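Local coordinates for trehalose-6-phosphate phosphatase (PDB 5DXI), which is a phosphatase of the haloacid dehalogenase (HAD) superfamily and binds a magnesium ion in its phosphatase domain, at residues 228-233 with 238-243. Sequence-based numbering, arbitrary orientation.
Sequences MLCLGD and EDMFNS. With MG (magnesium ion), chain E.
C230 and G232 of strand 228-232 face helix 238-243, which runs back nearly antiparallel at 154°, with the axes 8.5 Å apart at closest approach. C230 points toward the helix, and its sulfur touches both M240 and F241. C230 SG lies 3.6 Å from M240 CB. The M240 chain bends at its last torsion (chi3 -67°), which curls the methyl back: M240 CE also reaches C230 SG at 3.6 Å and sits 3.8 Å from L231 O. The F241 ring turns its edge to G232. C230 SG lies 5.1 Å from the centroid of the F241 ring, 76° off its normal, a sulfur-aromatic contact at the ring edge. Further along that edge, F241 CZ is 3.6 Å from G232 O. Strand 227-232, helix 235-253 and strand 266-271 form a beta-alpha-beta unit of the Rossmann-like HAD core. M240 also packs on V195 of helix 191-199, and F241 on P268 of strand 266-271. Just past the strand end, D233 turns away from the helix. D233 OD2 binds the magnesium ion at 2.0 Å, together with D28, D30 and two waters. D233 OD1 makes a salt bridge with K179 and accepts a weak hydrogen bond from one metal-bound water, and the residue touches the beryllium trifluoride ion.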
# COMPACT_ATOMS: atom_id res chain seq x y z
N MET A 228 1.89 14.64 -3.70
CA MET A 228 1.67 13.21 -3.57
C MET A 228 1.86 12.78 -2.12
O MET A 228 2.95 12.95 -1.55
CB MET A 228 2.61 12.43 -4.50
CG MET A 228 2.31 12.57 -5.99
SD MET A 228 3.77 12.95 -6.99
CE MET A 228 4.02 14.67 -6.54
N LEU A 229 0.81 12.25 -1.51
CA LEU A 229 0.92 11.76 -0.14
C LEU A 229 0.67 10.26 -0.13
O LEU A 229 -0.39 9.78 -0.56
CB LEU A 229 -0.06 12.47 0.79
CG LEU A 229 -0.17 11.89 2.21
CD1 LEU A 229 1.18 11.97 2.93
CD2 LEU A 229 -1.26 12.62 3.01
N CYS A 230 1.66 9.52 0.35
CA CYS A 230 1.61 8.07 0.30
C CYS A 230 1.86 7.50 1.69
O CYS A 230 2.88 7.80 2.32
CB CYS A 230 2.65 7.55 -0.69
SG CYS A 230 2.81 5.75 -0.81
N LEU A 231 0.94 6.66 2.15
CA LEU A 231 1.01 6.09 3.49
C LEU A 231 0.94 4.57 3.47
O LEU A 231 0.11 3.99 2.75
CB LEU A 231 -0.12 6.63 4.37
CG LEU A 231 -0.04 8.14 4.66
CD1 LEU A 231 -1.45 8.74 4.62
CD2 LEU A 231 0.65 8.40 6.01
N GLY A 232 1.79 3.92 4.26
CA GLY A 232 1.77 2.47 4.40
C GLY A 232 2.55 1.97 5.60
O GLY A 232 3.39 2.68 6.16
N ASP A 233 2.29 0.73 6.00
CA ASP A 233 2.76 0.22 7.28
C ASP A 233 3.60 -1.03 7.16
O ASP A 233 4.17 -1.47 8.15
CB ASP A 233 1.55 -0.08 8.20
CG ASP A 233 0.77 -1.32 7.74
OD1 ASP A 233 0.46 -2.18 8.60
OD2 ASP A 233 0.48 -1.44 6.53
N GLU A 238 6.81 -0.54 1.16
CA GLU A 238 8.16 -0.07 0.82
C GLU A 238 8.33 0.05 -0.71
O GLU A 238 9.14 0.85 -1.21
CB GLU A 238 9.21 -1.01 1.41
CG GLU A 238 9.27 -0.96 2.95
CD GLU A 238 9.65 0.41 3.48
OE1 GLU A 238 10.67 0.98 3.01
OE2 GLU A 238 8.91 0.92 4.35
N ASP A 239 7.59 -0.78 -1.45
CA ASP A 239 7.58 -0.67 -2.92
C ASP A 239 7.01 0.68 -3.36
O ASP A 239 7.50 1.30 -4.30
CB ASP A 239 6.79 -1.82 -3.55
CG ASP A 239 7.46 -3.16 -3.32
OD1 ASP A 239 8.68 -3.16 -3.04
OD2 ASP A 239 6.80 -4.21 -3.43
N MET A 240 5.96 1.14 -2.68
CA MET A 240 5.42 2.45 -2.98
C MET A 240 6.42 3.56 -2.67
O MET A 240 6.62 4.44 -3.50
CB MET A 240 4.13 2.72 -2.21
CG MET A 240 3.01 1.74 -2.55
SD MET A 240 1.36 2.36 -2.11
CE MET A 240 1.53 2.37 -0.33
N PHE A 241 7.04 3.51 -1.49
CA PHE A 241 7.96 4.57 -1.07
C PHE A 241 9.16 4.62 -2.03
O PHE A 241 9.62 5.70 -2.41
CB PHE A 241 8.46 4.35 0.37
CG PHE A 241 7.36 4.18 1.40
CD1 PHE A 241 6.13 4.77 1.23
CD2 PHE A 241 7.59 3.45 2.56
CE1 PHE A 241 5.11 4.62 2.18
CE2 PHE A 241 6.59 3.28 3.52
CZ PHE A 241 5.35 3.87 3.33
N ASN A 242 9.68 3.45 -2.37
CA ASN A 242 10.81 3.36 -3.29
C ASN A 242 10.47 3.96 -4.66
O ASN A 242 11.26 4.70 -5.21
CB ASN A 242 11.28 1.92 -3.44
CG ASN A 242 12.36 1.54 -2.45
OD1 ASN A 242 13.34 2.28 -2.25
ND2 ASN A 242 12.21 0.37 -1.84
N SER A 243 9.30 3.63 -5.20
CA SER A 243 8.90 4.20 -6.49
C SER A 243 8.83 5.71 -6.43
O SER A 243 9.29 6.40 -7.35
CB SER A 243 7.55 3.64 -6.98
OG SER A 243 7.72 2.33 -7.47
MG MG E . -1.00 -2.26 5.41
O HOH W 1 -0.77 -3.79 6.72
O HOH W 2 0.47 -2.99 4.10